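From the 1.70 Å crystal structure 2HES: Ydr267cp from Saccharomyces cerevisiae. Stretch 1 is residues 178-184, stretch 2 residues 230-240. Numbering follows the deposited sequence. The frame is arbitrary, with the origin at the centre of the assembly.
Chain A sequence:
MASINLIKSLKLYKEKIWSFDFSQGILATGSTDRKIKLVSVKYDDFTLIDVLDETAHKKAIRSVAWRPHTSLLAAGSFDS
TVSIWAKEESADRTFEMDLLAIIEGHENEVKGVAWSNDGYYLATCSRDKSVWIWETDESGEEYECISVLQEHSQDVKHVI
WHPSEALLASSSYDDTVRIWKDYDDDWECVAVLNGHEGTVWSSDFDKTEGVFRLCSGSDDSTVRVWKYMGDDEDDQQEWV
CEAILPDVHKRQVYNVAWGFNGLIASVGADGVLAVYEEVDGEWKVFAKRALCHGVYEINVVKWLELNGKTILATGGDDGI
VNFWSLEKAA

Stretch 1 178-184: RIWKDYD
Stretch 2 (230-240) GDDEDDQQEWV

Stretch 1 is an extended strand through Tyr183, and Asp184 leaves it with phi/psi of 52/58°. Its strand residues have phi between -145° and -109° and psi between 105° and 153°. Stretch 2 is a hairpin. Gly230 and Asp231 end one strand, Asp232 to Asp235 form a type I beta turn, and Gln237 to Val240 form the returning strand. Gly230 has phi/psi of 100/169°, where a CB would be jammed against the preceding carbonyl O.

The strands 178-183 and 237-240 run nearly antiparallel, at 154°. Their axes come no closer than 10.0 Å. No backbone hydrogen bond joins the two stretches, so side chains and a water bridge the gap. The nearest CA to CA pairs give the register: 8.5 Å for Ile179 and Gln237, 9.5 Å for Lys181 and Gln236, and 10.2 Å for Tyr183 and Asp235. The backbones thus diverge toward the turn. Alternation along strand 1 points Ile179, Lys181 and Tyr183 toward stretch 2, while Trp180 points away. On the other side Asp231, Asp235, Gln237 and Trp239 point toward stretch 1. Together the stretches bury 275 Å².

Backbone hydrogen bonds and the Asp232 carboxylate hold the hairpin. Glu238 N donates to Gly230 O at 2.8 Å, Asp232 N to Gln236 O at 2.7 Å, and Asp235 N to Asp232 O at 3.1 Å. The Asp232 carboxylate (chi1 p, 74°) folds over the turn. Asp232 OD1 accepts from Asp234 N at 2.8 Å and from Gln236 N at 2.9 Å. Asp235 follows with a positive phi, at phi/psi 77/18°.

Apolar packing lies at the Ile179 end. Ile179 (chi1 m, chi2 m) places CG1 4.1 Å from Trp239 CZ3, a van der Waals contact between two apolar side chains. The approach to the indole is oblique. Trp239 has chi1 -149°, between wells, and chi2 -61°. Ile179 CG2 also lies 3.7 Å from Gln237 OE1. That oxygen is buried by the contact and has no polar partner in the model.

Lys181 is fully extended, with all four chi angles t. Lys181 CD packs 3.9 Å from Gln237 NE2. Gln237 has chi1 m, chi2 t and chi3 -10°. Water 1 joins the polar ends. Water 1 O accepts from Lys181 NZ at 2.4 Å, a very short distance, and from Gln237 NE2 at 3.2 Å. Water 1 O donates to Asp231 OD2 at 2.7 Å. Asp231 has chi1 m and chi2 9°. The water therefore links the ammonium group to the carboxylate.

The direct hydrogen bond between the stretches is at the turn end. Tyr183 (chi1 m, chi2 -86°) reaches across, and its OH donates to Asp235 OD1 at 2.6 Å. The distance is short, but the bond is weak. Asp235 has chi1 t (-150°) and chi2 -6°. Asp235 OD2 is 3.1 Å from Tyr183 OH and lies obliquely to the ring. Tyr183 OH also comes within 4.3 Å of Asp231 OD2.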

# COMPACT_ATOMS: atom_id res chain seq x y z
N ARG A 178 6.29 11.18 -5.14
CA ARG A 178 5.91 11.89 -6.35
C ARG A 178 4.44 11.65 -6.62
O ARG A 178 3.92 10.56 -6.36
CB ARG A 178 6.75 11.48 -7.58
CG ARG A 178 8.13 12.15 -7.52
CD ARG A 178 8.94 11.82 -8.76
NE ARG A 178 10.24 12.45 -8.64
CZ ARG A 178 10.65 13.53 -9.28
NH1 ARG A 178 9.86 14.17 -10.14
NH2 ARG A 178 11.88 13.98 -9.00
N ILE A 179 3.79 12.69 -7.13
CA ILE A 179 2.36 12.62 -7.48
C ILE A 179 2.30 12.64 -8.98
O ILE A 179 2.95 13.49 -9.63
CB ILE A 179 1.57 13.85 -6.86
CG1 ILE A 179 1.75 14.00 -5.35
CG2 ILE A 179 0.05 13.75 -7.25
CD1 ILE A 179 1.31 12.78 -4.57
N TRP A 180 1.47 11.76 -9.56
CA TRP A 180 1.40 11.62 -10.99
C TRP A 180 -0.06 11.76 -11.40
O TRP A 180 -0.95 11.25 -10.71
CB TRP A 180 1.86 10.23 -11.39
CG TRP A 180 3.19 9.88 -10.82
CD1 TRP A 180 3.40 9.28 -9.61
CD2 TRP A 180 4.48 9.98 -11.46
NE1 TRP A 180 4.76 9.05 -9.44
CE2 TRP A 180 5.44 9.47 -10.55
CE3 TRP A 180 4.92 10.49 -12.71
CZ2 TRP A 180 6.83 9.44 -10.84
CZ3 TRP A 180 6.30 10.49 -12.98
CH2 TRP A 180 7.24 9.95 -12.04
N LYS A 181 -0.27 12.42 -12.53
CA LYS A 181 -1.63 12.72 -13.01
C LYS A 181 -1.59 12.65 -14.53
O LYS A 181 -0.54 12.89 -15.09
CB LYS A 181 -1.91 14.17 -12.64
CG LYS A 181 -3.21 14.68 -13.14
CD LYS A 181 -3.47 16.02 -12.48
CE LYS A 181 -4.83 16.54 -12.94
NZ LYS A 181 -5.37 17.60 -12.07
N ASP A 182 -2.71 12.34 -15.19
CA ASP A 182 -2.69 12.38 -16.65
C ASP A 182 -3.49 13.54 -17.22
O ASP A 182 -4.45 14.02 -16.60
CB ASP A 182 -3.19 11.08 -17.26
CG ASP A 182 -4.69 11.05 -17.40
OD1 ASP A 182 -5.37 10.79 -16.39
OD2 ASP A 182 -5.18 11.31 -18.52
N TYR A 183 -3.06 14.00 -18.40
CA TYR A 183 -3.91 14.77 -19.30
C TYR A 183 -4.03 13.95 -20.58
O TYR A 183 -3.06 13.84 -21.33
CB TYR A 183 -3.34 16.17 -19.54
CG TYR A 183 -3.51 17.03 -18.31
CD1 TYR A 183 -4.70 17.73 -18.07
CD2 TYR A 183 -2.51 17.10 -17.34
CE1 TYR A 183 -4.87 18.49 -16.92
CE2 TYR A 183 -2.67 17.86 -16.18
CZ TYR A 183 -3.85 18.55 -15.99
OH TYR A 183 -4.00 19.30 -14.84
N ASP A 184 -5.18 13.32 -20.76
CA ASP A 184 -5.43 12.44 -21.92
C ASP A 184 -4.33 11.39 -22.07
O ASP A 184 -3.65 11.33 -23.11
CB ASP A 184 -5.61 13.27 -23.20
CG ASP A 184 -6.29 12.50 -24.34
OD1 ASP A 184 -7.30 11.78 -24.10
OD2 ASP A 184 -5.83 12.61 -25.49
N GLY A 230 -3.18 23.72 -4.41
CA GLY A 230 -3.70 24.19 -5.71
C GLY A 230 -2.66 24.04 -6.81
O GLY A 230 -1.48 23.76 -6.55
N ASP A 231 -3.11 24.22 -8.04
CA ASP A 231 -2.21 24.12 -9.20
C ASP A 231 -1.44 25.41 -9.39
O ASP A 231 -1.94 26.48 -9.02
CB ASP A 231 -3.04 23.81 -10.43
CG ASP A 231 -3.49 22.37 -10.49
OD1 ASP A 231 -3.33 21.60 -9.52
OD2 ASP A 231 -4.04 21.98 -11.54
N ASP A 232 -0.21 25.32 -9.91
CA ASP A 232 0.53 26.50 -10.26
C ASP A 232 0.21 26.88 -11.70
O ASP A 232 -0.64 26.26 -12.35
CB ASP A 232 2.04 26.32 -9.97
CG ASP A 232 2.74 25.41 -10.98
OD1 ASP A 232 2.09 24.98 -11.96
OD2 ASP A 232 3.95 25.14 -10.75
N GLU A 233 0.87 27.91 -12.20
CA GLU A 233 0.59 28.43 -13.55
C GLU A 233 0.87 27.41 -14.66
O GLU A 233 0.29 27.50 -15.78
CB GLU A 233 1.37 29.72 -13.77
N ASP A 234 1.73 26.44 -14.36
CA ASP A 234 2.18 25.46 -15.34
C ASP A 234 1.40 24.14 -15.26
O ASP A 234 1.73 23.17 -15.96
CB ASP A 234 3.68 25.23 -15.19
N ASP A 235 0.36 24.13 -14.42
CA ASP A 235 -0.52 22.98 -14.26
C ASP A 235 0.14 21.89 -13.41
O ASP A 235 -0.25 20.74 -13.43
CB ASP A 235 -0.94 22.44 -15.63
CG ASP A 235 -2.30 21.80 -15.61
OD1 ASP A 235 -2.88 21.67 -14.51
OD2 ASP A 235 -2.80 21.42 -16.70
N GLN A 236 1.16 22.29 -12.67
CA GLN A 236 1.79 21.45 -11.68
C GLN A 236 1.04 21.68 -10.39
O GLN A 236 0.31 22.67 -10.27
CB GLN A 236 3.21 21.93 -11.48
CG GLN A 236 4.14 21.62 -12.67
CD GLN A 236 4.65 20.20 -12.57
OE1 GLN A 236 4.28 19.37 -13.37
NE2 GLN A 236 5.45 19.90 -11.54
N GLN A 237 1.23 20.79 -9.42
CA GLN A 237 0.51 20.90 -8.14
C GLN A 237 1.44 21.39 -7.06
O GLN A 237 2.55 20.87 -6.92
CB GLN A 237 -0.06 19.55 -7.71
CG GLN A 237 -1.16 19.02 -8.66
CD GLN A 237 -1.83 17.75 -8.17
OE1 GLN A 237 -1.38 17.13 -7.21
NE2 GLN A 237 -2.94 17.36 -8.85
N GLU A 238 0.96 22.35 -6.28
CA GLU A 238 1.70 22.84 -5.13
C GLU A 238 1.25 22.05 -3.92
O GLU A 238 0.07 21.94 -3.65
CB GLU A 238 1.45 24.33 -4.93
CG GLU A 238 1.73 25.13 -6.20
CD GLU A 238 1.88 26.62 -5.97
OE1 GLU A 238 1.77 27.09 -4.81
OE2 GLU A 238 2.10 27.33 -6.98
N TRP A 239 2.21 21.51 -3.19
CA TRP A 239 1.92 20.67 -2.04
C TRP A 239 2.91 21.06 -0.90
O TRP A 239 4.08 21.40 -1.20
CB TRP A 239 2.07 19.20 -2.54
CG TRP A 239 1.24 18.27 -1.90
CD1 TRP A 239 1.31 18.02 -0.58
CD2 TRP A 239 0.21 17.37 -2.43
NE1 TRP A 239 0.42 17.06 -0.24
CE2 TRP A 239 -0.27 16.64 -1.32
CE3 TRP A 239 -0.38 17.12 -3.71
CZ2 TRP A 239 -1.27 15.68 -1.42
CZ3 TRP A 239 -1.38 16.14 -3.79
CH2 TRP A 239 -1.82 15.46 -2.63
N VAL A 240 2.45 21.07 0.36
CA VAL A 240 3.37 21.32 1.51
C VAL A 240 3.15 20.25 2.56
O VAL A 240 2.11 19.64 2.56
CB VAL A 240 3.17 22.71 2.18
CG1 VAL A 240 3.51 23.81 1.16
CG2 VAL A 240 1.73 22.84 2.86
O HOH W 1 -3.85 19.30 -11.20